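PDB 4FMR: uncharacterized protein from Bacteroides vulgatus, which is of unknown function but probably binds DNA, joining an HU/IHF-like DNA-binding domain to a DUF4469 domain with an Ig-like fold. Local coordinates for residues N4-W9 / K117-D122; T129-G134 / K159-A164; F154-K159 / S196-L201. All coordinates share one frame; numbering follows the deposited sequence.

Contact 1 of 3, residues N4-W9 / K117-D122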
loop_
_atom_site.group_PDB
_atom_site.type_symbol
_atom_site.label_atom_id
_atom_site.label_comp_id
_atom_site.label_asym_id
_atom_site.label_seq_id
_atom_site.Cartn_x
_atom_site.Cartn_y
_atom_site.Cartn_z
ATOM N N ASN B 4 -13.102 -16.474 8.926
ATOM C CA ASN B 4 -12.335 -16.482 7.687
ATOM C C ASN B 4 -11.121 -17.371 7.818
ATOM O O ASN B 4 -10.560 -17.484 8.906
ATOM C CB ASN B 4 -11.902 -15.077 7.307
ATOM C CG ASN B 4 -12.988 -14.055 7.219
ATOM O OD1 ASN B 4 -13.951 -14.208 6.476
ATOM N ND2 ASN B 4 -12.787 -12.930 7.891
ATOM N N VAL B 5 -10.704 -18.005 6.713
ATOM C CA VAL B 5 -9.528 -18.870 6.736
ATOM C C VAL B 5 -8.599 -18.509 5.567
ATOM O O VAL B 5 -9.030 -18.430 4.413
ATOM C CB VAL B 5 -9.867 -20.408 6.736
ATOM C CG1 VAL B 5 -8.614 -21.253 6.945
ATOM C CG2 VAL B 5 -10.888 -20.757 7.814
ATOM N N LEU B 6 -7.325 -18.280 5.886
ATOM C CA LEU B 6 -6.262 -18.103 4.897
ATOM C C LEU B 6 -5.382 -19.370 4.904
ATOM O O LEU B 6 -5.053 -19.880 5.982
ATOM C CB LEU B 6 -5.408 -16.835 5.128
ATOM C CG LEU B 6 -6.054 -15.466 4.914
ATOM C CD1 LEU B 6 -5.102 -14.370 5.310
ATOM C CD2 LEU B 6 -6.473 -15.266 3.486
ATOM N N LYS B 7 -5.058 -19.904 3.714
ATOM C CA LYS B 7 -4.200 -21.090 3.570
ATOM C C LYS B 7 -2.791 -20.633 3.198
ATOM O O LYS B 7 -2.642 -19.819 2.283
ATOM C CB LYS B 7 -4.763 -22.067 2.529
ATOM C CG LYS B 7 -6.083 -22.710 2.932
ATOM C CD LYS B 7 -6.691 -23.436 1.758
ATOM C CE LYS B 7 -7.987 -24.112 2.104
ATOM N NZ LYS B 7 -8.456 -24.958 0.982
ATOM N N ALA B 8 -1.763 -21.108 3.923
ATOM C CA ALA B 8 -0.399 -20.659 3.650
ATOM C C ALA B 8 0.630 -21.798 3.639
ATOM O O ALA B 8 0.596 -22.697 4.487
ATOM C CB ALA B 8 0.017 -19.623 4.679
ATOM N N TRP B 9 1.561 -21.723 2.670
ATOM C CA TRP B 9 2.699 -22.626 2.494
ATOM C C TRP B 9 3.915 -22.113 3.232
ATOM O O TRP B 9 4.025 -20.907 3.482
ATOM C CB TRP B 9 3.081 -22.783 1.010
ATOM C CG TRP B 9 2.041 -23.361 0.109
ATOM C CD1 TRP B 9 1.410 -22.729 -0.922
ATOM C CD2 TRP B 9 1.608 -24.728 0.069
ATOM N NE1 TRP B 9 0.578 -23.609 -1.579
ATOM C CE2 TRP B 9 0.666 -24.839 -0.978
ATOM C CE3 TRP B 9 1.913 -25.870 0.832
ATOM C CZ2 TRP B 9 0.017 -26.045 -1.279
ATOM C CZ3 TRP B 9 1.263 -27.062 0.540
ATOM C CH2 TRP B 9 0.323 -27.141 -0.499
ATOM N N LYS B 117 -8.937 -9.725 12.362
ATOM C CA LYS B 117 -9.205 -10.264 13.707
ATOM C C LYS B 117 -10.040 -11.551 13.644
ATOM O O LYS B 117 -9.850 -12.424 14.493
ATOM C CB LYS B 117 -9.927 -9.235 14.600
ATOM C CG LYS B 117 -9.073 -8.038 15.020
ATOM C CD LYS B 117 -9.525 -7.410 16.361
ATOM C CE LYS B 117 -10.895 -6.769 16.335
ATOM N NZ LYS B 117 -11.262 -6.153 17.639
ATOM N N ASP B 118 -10.974 -11.661 12.660
ATOM C CA ASP B 118 -11.818 -12.857 12.459
ATOM C C ASP B 118 -11.197 -13.839 11.460
ATOM O O ASP B 118 -11.919 -14.621 10.850
ATOM C CB ASP B 118 -13.224 -12.470 11.949
ATOM C CG ASP B 118 -14.112 -11.712 12.901
ATOM O OD1 ASP B 118 -13.779 -11.650 14.110
ATOM O OD2 ASP B 118 -15.158 -11.191 12.444
ATOM N N THR B 119 -9.887 -13.797 11.274
ATOM C CA THR B 119 -9.252 -14.670 10.298
ATOM C C THR B 119 -8.174 -15.500 10.966
ATOM O O THR B 119 -7.332 -14.965 11.691
ATOM C CB THR B 119 -8.698 -13.835 9.127
ATOM O OG1 THR B 119 -9.738 -12.961 8.680
ATOM C CG2 THR B 119 -8.177 -14.707 7.937
ATOM N N ARG B 120 -8.207 -16.816 10.712
ATOM C CA ARG B 120 -7.186 -17.752 11.165
ATOM C C ARG B 120 -6.340 -18.197 9.948
ATOM O O ARG B 120 -6.833 -18.202 8.813
ATOM C CB ARG B 120 -7.802 -18.959 11.906
ATOM C CG ARG B 120 -8.754 -19.812 11.080
ATOM C CD ARG B 120 -9.109 -21.087 11.830
ATOM N NE ARG B 120 -9.795 -22.046 10.962
ATOM C CZ ARG B 120 -9.182 -22.998 10.266
ATOM N NH1 ARG B 120 -7.865 -23.150 10.352
ATOM N NH2 ARG B 120 -9.881 -23.811 9.486
ATOM N N VAL B 121 -5.068 -18.526 10.193
ATOM C CA VAL B 121 -4.137 -18.999 9.167
ATOM C C VAL B 121 -4.006 -20.517 9.314
ATOM O O VAL B 121 -3.650 -21.014 10.394
ATOM C CB VAL B 121 -2.749 -18.289 9.202
ATOM C CG1 VAL B 121 -1.851 -18.780 8.061
ATOM C CG2 VAL B 121 -2.902 -16.776 9.150
ATOM N N ASP B 122 -4.333 -21.243 8.231
ATOM C CA ASP B 122 -4.241 -22.694 8.146
ATOM C C ASP B 122 -2.942 -23.022 7.404
ATOM O O ASP B 122 -2.872 -22.865 6.177
ATOM C CB ASP B 122 -5.502 -23.267 7.459
ATOM C CG ASP B 122 -5.463 -24.733 7.051
ATOM O OD1 ASP B 122 -4.861 -25.550 7.798
ATOM O OD2 ASP B 122 -6.081 -25.076 6.015
#
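Two parallel strands, 4-9 and 119-122, pair in the small sheet of the HU/IHF-like DNA-binding domain. N4, V5, L6 and K7 lie beside T119, R120, V121 and D122 in that order. The backbone bonds alternate between the strands, and the straightest run from L6 N to R120 O and from D122 N to L6 O, the latter 2.7 Å long.

N4 can be followed outward. N4 CB sits 3.3 Å from T119 OG1. A chi1 of -54° sets N4 CG across from its carbonyl carbon, and chi2 of -57° turns ND2 to the threonine. N4 ND2 then donates to T119 OG1 at 3.1 Å, with the hydroxyl close to the amide plane. OD1 turns to the second subunit and is bonded by N71 ND2 there, so both ends of the amide are used. T119 OG1 also bonds A115 O, in the preceding helix. M70 of the second subunit packs on N4, L6 and T119, which share one side of the sheet.

V5, K7, R120 and D122 occupy the other side. R120 runs extended from CG to NE, and V5 CG1 stands 3.7 Å above the plane, over the centre of the R120 guanidinium.

Contact 2 of 3, residues T129-G134 / K159-A164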
loop_
_atom_site.group_PDB
_atom_site.type_symbol
_atom_site.label_atom_id
_atom_site.label_comp_id
_atom_site.label_asym_id
_atom_site.label_seq_id
_atom_site.Cartn_x
_atom_site.Cartn_y
_atom_site.Cartn_z
ATOM N N THR B 129 6.149 -29.952 -4.195
ATOM C CA THR B 129 7.192 -30.044 -5.220
ATOM C C THR B 129 8.298 -29.004 -4.992
ATOM O O THR B 129 8.061 -27.985 -4.340
ATOM C CB THR B 129 6.572 -29.881 -6.629
ATOM O OG1 THR B 129 7.569 -30.140 -7.620
ATOM C CG2 THR B 129 5.933 -28.503 -6.861
ATOM N N LYS B 130 9.497 -29.264 -5.542
ATOM C CA LYS B 130 10.622 -28.331 -5.462
ATOM C C LYS B 130 10.746 -27.538 -6.799
ATOM O O LYS B 130 11.841 -27.337 -7.323
ATOM C CB LYS B 130 11.935 -29.058 -5.084
ATOM C CG LYS B 130 12.136 -29.203 -3.564
ATOM C CD LYS B 130 12.373 -27.842 -2.870
ATOM C CE LYS B 130 12.279 -27.891 -1.363
ATOM N NZ LYS B 130 12.427 -26.536 -0.762
ATOM N N PHE B 131 9.593 -27.086 -7.324
ATOM C CA PHE B 131 9.444 -26.287 -8.536
ATOM C C PHE B 131 8.244 -25.385 -8.350
ATOM O O PHE B 131 7.094 -25.802 -8.544
ATOM C CB PHE B 131 9.314 -27.159 -9.794
ATOM C CG PHE B 131 9.014 -26.407 -11.071
ATOM C CD1 PHE B 131 9.859 -25.397 -11.520
ATOM C CD2 PHE B 131 7.936 -26.767 -11.871
ATOM C CE1 PHE B 131 9.600 -24.724 -12.722
ATOM C CE2 PHE B 131 7.693 -26.111 -13.083
ATOM C CZ PHE B 131 8.530 -25.100 -13.503
ATOM N N TYR B 132 8.521 -24.144 -7.931
ATOM C CA TYR B 132 7.502 -23.162 -7.622
ATOM C C TYR B 132 8.088 -21.761 -7.569
ATOM O O TYR B 132 9.304 -21.593 -7.455
ATOM C CB TYR B 132 6.832 -23.500 -6.258
ATOM C CG TYR B 132 7.790 -23.495 -5.083
ATOM C CD1 TYR B 132 8.132 -22.308 -4.441
ATOM C CD2 TYR B 132 8.354 -24.678 -4.611
ATOM C CE1 TYR B 132 9.036 -22.295 -3.379
ATOM C CE2 TYR B 132 9.253 -24.677 -3.547
ATOM C CZ TYR B 132 9.566 -23.486 -2.913
ATOM O OH TYR B 132 10.443 -23.481 -1.850
ATOM N N ILE B 133 7.187 -20.775 -7.615
ATOM C CA ILE B 133 7.435 -19.355 -7.453
ATOM C C ILE B 133 7.088 -19.038 -5.993
ATOM O O ILE B 133 5.926 -19.181 -5.606
ATOM C CB ILE B 133 6.616 -18.512 -8.484
ATOM C CG1 ILE B 133 6.967 -18.888 -9.951
ATOM C CG2 ILE B 133 6.798 -17.022 -8.203
ATOM C CD1 ILE B 133 5.986 -18.383 -11.069
ATOM N N GLY B 134 8.103 -18.691 -5.197
ATOM C CA GLY B 134 7.974 -18.391 -3.772
ATOM C C GLY B 134 7.567 -16.964 -3.481
ATOM O O GLY B 134 6.603 -16.714 -2.747
ATOM N N LYS B 159 12.212 -22.011 -6.657
ATOM C CA LYS B 159 12.966 -23.254 -6.790
ATOM C C LYS B 159 12.897 -23.777 -8.203
ATOM O O LYS B 159 11.802 -23.915 -8.763
ATOM C CB LYS B 159 12.464 -24.340 -5.808
ATOM C CG LYS B 159 12.772 -24.074 -4.334
ATOM C CD LYS B 159 14.200 -24.389 -3.924
ATOM C CE LYS B 159 14.414 -24.056 -2.467
ATOM N NZ LYS B 159 15.757 -24.479 -1.990
ATOM N N ASN B 160 14.096 -24.051 -8.772
ATOM C CA ASN B 160 14.354 -24.609 -10.103
ATOM C C ASN B 160 13.534 -23.904 -11.195
ATOM O O ASN B 160 12.885 -24.548 -12.017
ATOM C CB ASN B 160 14.080 -26.118 -10.096
ATOM C CG ASN B 160 15.046 -26.837 -9.199
ATOM O OD1 ASN B 160 16.271 -26.796 -9.399
ATOM N ND2 ASN B 160 14.516 -27.470 -8.162
ATOM N N LEU B 161 13.636 -22.573 -11.221
ATOM C CA LEU B 161 12.900 -21.692 -12.128
ATOM C C LEU B 161 13.638 -21.441 -13.461
ATOM O O LEU B 161 13.024 -20.850 -14.351
ATOM C CB LEU B 161 12.619 -20.334 -11.434
ATOM C CG LEU B 161 11.629 -20.334 -10.259
ATOM C CD1 LEU B 161 11.375 -18.906 -9.756
ATOM C CD2 LEU B 161 10.291 -20.946 -10.654
ATOM N N THR B 162 14.920 -21.903 -13.611
ATOM C CA THR B 162 15.745 -21.705 -14.821
ATOM C C THR B 162 14.958 -22.064 -16.077
ATOM O O THR B 162 14.426 -23.169 -16.167
ATOM C CB THR B 162 17.061 -22.521 -14.762
ATOM O OG1 THR B 162 17.763 -22.212 -13.567
ATOM C CG2 THR B 162 17.988 -22.249 -15.946
ATOM N N VAL B 163 14.874 -21.126 -17.027
ATOM C CA VAL B 163 14.179 -21.353 -18.300
ATOM C C VAL B 163 15.188 -22.058 -19.250
ATOM O O VAL B 163 16.219 -21.486 -19.594
ATOM C CB VAL B 163 13.579 -20.039 -18.879
ATOM C CG1 VAL B 163 13.018 -20.261 -20.279
ATOM C CG2 VAL B 163 12.491 -19.476 -17.959
ATOM N N ALA B 164 14.934 -23.322 -19.580
ATOM C CA ALA B 164 15.837 -24.121 -20.432
ATOM C C ALA B 164 15.056 -25.140 -21.247
ATOM O O ALA B 164 13.934 -25.499 -20.869
ATOM C CB ALA B 164 16.891 -24.832 -19.582
#
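The contact lies at the edge of the Ig-like domain, where the start of strand 132-138 meets the end of strand 153-159 and the loop after it. One antiparallel hydrogen-bonded pair, Y132 with K159, joins the backbones. K159 N donates to Y132 O at 3.0 Å, almost along the C=O axis. The return bond, from Y132 N to K159 O, is long and weak at 3.4 Å.

N160 adds a side-chain bond. Its backbone has positive phi (47°), and its CB points toward 129-134. N160 ND2 reaches K130 O at 2.8 Å, nearly along the C=O axis and in the N160 amide plane. N160 OD1 accepts from G222 N, so the amide links two chain segments.

K159 lies along the Y132 side chain. K159 CB stands over one face of the Y132 ring, offset toward the rim, in a CH-pi contact 4.3 Å from its centroid. K159 CG, set by chi1 (-70°), comes to 3.5 Å from Y132 OH. The bend at chi2 then turns CD and CE alongside the K130 chain. L161 takes the apolar side: its CD2 packs 4.0 Å from I133 CG1 and also nears Y132 O. The edge of the F131 ring meets K159 O, and R231 makes a cation-pi contact with that ring.

K130 and K159 run side by side, with NZ to NZ at 4.1 Å in the modelled position, though K159 is poorly ordered. Each forms a long, weak ion pair with D12 OD2, on strand 4-12. That carboxylate probably eases the repulsion between the two ammonium groups, which might otherwise lower the affinity of one for its proton.

Contact 3 of 3, residues F154-K159 / S196-L201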
loop_
_atom_site.group_PDB
_atom_site.type_symbol
_atom_site.label_atom_id
_atom_site.label_comp_id
_atom_site.label_asym_id
_atom_site.label_seq_id
_atom_site.Cartn_x
_atom_site.Cartn_y
_atom_site.Cartn_z
ATOM N N PHE B 154 10.966 -7.103 -13.142
ATOM C CA PHE B 154 10.334 -7.872 -12.101
ATOM C C PHE B 154 11.231 -9.052 -11.760
ATOM O O PHE B 154 11.812 -9.658 -12.665
ATOM C CB PHE B 154 8.927 -8.329 -12.545
ATOM C CG PHE B 154 8.118 -8.832 -11.379
ATOM C CD1 PHE B 154 7.484 -7.941 -10.516
ATOM C CD2 PHE B 154 8.046 -10.201 -11.095
ATOM C CE1 PHE B 154 6.781 -8.407 -9.404
ATOM C CE2 PHE B 154 7.342 -10.662 -9.971
ATOM C CZ PHE B 154 6.720 -9.762 -9.135
ATOM N N THR B 155 11.374 -9.352 -10.448
ATOM C CA THR B 155 12.173 -10.495 -9.987
ATOM C C THR B 155 11.268 -11.566 -9.362
ATOM O O THR B 155 10.482 -11.278 -8.474
ATOM C CB THR B 155 13.278 -10.071 -8.987
ATOM O OG1 THR B 155 14.101 -9.075 -9.586
ATOM C CG2 THR B 155 14.152 -11.232 -8.573
ATOM N N LEU B 156 11.464 -12.808 -9.772
ATOM C CA LEU B 156 10.785 -13.985 -9.246
ATOM C C LEU B 156 11.759 -14.826 -8.441
ATOM O O LEU B 156 12.808 -15.198 -8.961
ATOM C CB LEU B 156 10.200 -14.832 -10.393
ATOM C CG LEU B 156 9.119 -14.185 -11.218
ATOM C CD1 LEU B 156 9.129 -14.718 -12.632
ATOM C CD2 LEU B 156 7.786 -14.330 -10.549
ATOM N N PHE B 157 11.425 -15.126 -7.175
ATOM C CA PHE B 157 12.257 -15.988 -6.339
ATOM C C PHE B 157 11.573 -17.337 -6.196
ATOM O O PHE B 157 10.351 -17.392 -6.117
ATOM C CB PHE B 157 12.520 -15.336 -4.968
ATOM C CG PHE B 157 13.159 -13.968 -5.050
ATOM C CD1 PHE B 157 14.543 -13.831 -5.120
ATOM C CD2 PHE B 157 12.378 -12.817 -5.029
ATOM C CE1 PHE B 157 15.136 -12.565 -5.150
ATOM C CE2 PHE B 157 12.966 -11.556 -5.075
ATOM C CZ PHE B 157 14.340 -11.435 -5.128
ATOM N N GLY B 158 12.339 -18.416 -6.188
ATOM C CA GLY B 158 11.732 -19.727 -6.033
ATOM C C GLY B 158 12.696 -20.881 -6.095
ATOM O O GLY B 158 13.835 -20.776 -5.619
ATOM N N LYS B 159 12.212 -22.011 -6.657
ATOM C CA LYS B 159 12.966 -23.254 -6.790
ATOM C C LYS B 159 12.897 -23.777 -8.203
ATOM O O LYS B 159 11.802 -23.915 -8.763
ATOM C CB LYS B 159 12.464 -24.340 -5.808
ATOM C CG LYS B 159 12.772 -24.074 -4.334
ATOM C CD LYS B 159 14.200 -24.389 -3.924
ATOM C CE LYS B 159 14.414 -24.056 -2.467
ATOM N NZ LYS B 159 15.757 -24.479 -1.990
ATOM N N SER B 196 17.026 -20.297 -8.397
ATOM C CA SER B 196 16.320 -19.667 -7.277
ATOM C C SER B 196 15.795 -18.252 -7.575
ATOM O O SER B 196 15.078 -17.693 -6.733
ATOM C CB SER B 196 17.226 -19.600 -6.051
ATOM O OG SER B 196 17.410 -20.887 -5.482
ATOM N N ARG B 197 16.140 -17.674 -8.748
ATOM C CA ARG B 197 15.753 -16.303 -9.069
ATOM C C ARG B 197 15.779 -15.984 -10.573
ATOM O O ARG B 197 16.794 -16.176 -11.259
ATOM C CB ARG B 197 16.718 -15.352 -8.333
ATOM C CG ARG B 197 16.622 -13.871 -8.659
ATOM C CD ARG B 197 17.593 -13.097 -7.793
ATOM N NE ARG B 197 18.960 -13.580 -7.974
ATOM C CZ ARG B 197 20.018 -13.108 -7.329
ATOM N NH1 ARG B 197 19.881 -12.135 -6.435
ATOM N NH2 ARG B 197 21.219 -13.610 -7.563
ATOM N N LEU B 198 14.659 -15.457 -11.060
ATOM C CA LEU B 198 14.527 -14.946 -12.422
ATOM C C LEU B 198 14.327 -13.453 -12.402
ATOM O O LEU B 198 13.471 -12.971 -11.658
ATOM C CB LEU B 198 13.355 -15.575 -13.219
ATOM C CG LEU B 198 13.297 -17.064 -13.457
ATOM C CD1 LEU B 198 11.992 -17.424 -14.185
ATOM C CD2 LEU B 198 14.520 -17.563 -14.219
ATOM N N ILE B 199 15.047 -12.733 -13.267
ATOM C CA ILE B 199 14.831 -11.310 -13.486
ATOM C C ILE B 199 14.302 -11.172 -14.906
ATOM O O ILE B 199 14.924 -11.644 -15.868
ATOM C CB ILE B 199 16.038 -10.377 -13.196
ATOM C CG1 ILE B 199 16.524 -10.578 -11.732
ATOM C CG2 ILE B 199 15.622 -8.894 -13.446
ATOM C CD1 ILE B 199 17.777 -9.822 -11.322
ATOM N N ILE B 200 13.124 -10.575 -15.034
ATOM C CA ILE B 200 12.523 -10.397 -16.350
ATOM C C ILE B 200 12.257 -8.928 -16.584
ATOM O O ILE B 200 12.183 -8.161 -15.636
ATOM C CB ILE B 200 11.205 -11.261 -16.549
ATOM C CG1 ILE B 200 10.080 -10.847 -15.566
ATOM C CG2 ILE B 200 11.510 -12.769 -16.476
ATOM C CD1 ILE B 200 8.664 -11.375 -15.836
ATOM N N LEU B 201 12.129 -8.544 -17.857
ATOM C CA LEU B 201 11.679 -7.218 -18.287
ATOM C C LEU B 201 10.263 -7.382 -18.762
ATOM O O LEU B 201 10.031 -8.185 -19.647
ATOM C CB LEU B 201 12.569 -6.582 -19.385
ATOM C CG LEU B 201 12.134 -5.137 -19.809
ATOM C CD1 LEU B 201 12.182 -4.164 -18.640
ATOM C CD2 LEU B 201 13.030 -4.591 -20.899
#
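Strands 154-159 and 197-201 run antiparallel, their axes 4.6 Å apart at closest approach. F154 pairs with I200 and L156 with L198 as hydrogen-bonded pairs, while T155 with I199 and F157 with R197 are non-hydrogen-bonded. The straightest bond goes from I200 N to F154 O (178° at the hydrogen). Past the regular pairs, G158 N donates to S196 O at 2.9 Å, from well above the carbonyl plane.

T155, F157, R197 and I199 share one face. R197 has CG anti to the backbone N (chi1 172°) and runs beside both T155 and F157. R197 CG touches T155 CG2 at 3.6 Å, and R197 CD comes equally close to F157 CE1. T155 CG2 also sits over one face of the F157 ring, toward the rim, so the methyl, the ring and the arginine stem all touch one another. The R197 chain bends at chi3 (57°), and NH2 makes a salt bridge with E194. T155 OG1 meets I199 CG1.

The other face is apolar and buried. F154 CB packs on I200 CG1, and L156 CD1 lies 4.2 Å from L198 CD1.

In the four-stranded sheet these two strands are central, between 132-138 and 190-193. L213 and V215 of strand 209-217, in the five-stranded sheet, close over L156, L198 and I200, as in an Ig-like sandwich.

Overall arrangement
Contact 1 belongs to the DNA-binding domain, and contact 3 to the Ig-like domain. Their centres are about 27 Å apart and their nearest atoms about 11 Å. Contact 2 lies at the start of strand 132-138. Its centre is about 26 Å from contact 1 but only about 9 Å from contact 3. Strands 119-126 and 132-138 follow each other in the chain, so 129-134 comes soon after the last strand of contact 1's sheet and probably leads from one domain into the other. Contacts 2 and 3 share K159 and one sheet. G134 N probably bonds F157 O at 2.8 Å, and I133 CG2 packs on L156 CD2. Only contact 1 touches the second subunit.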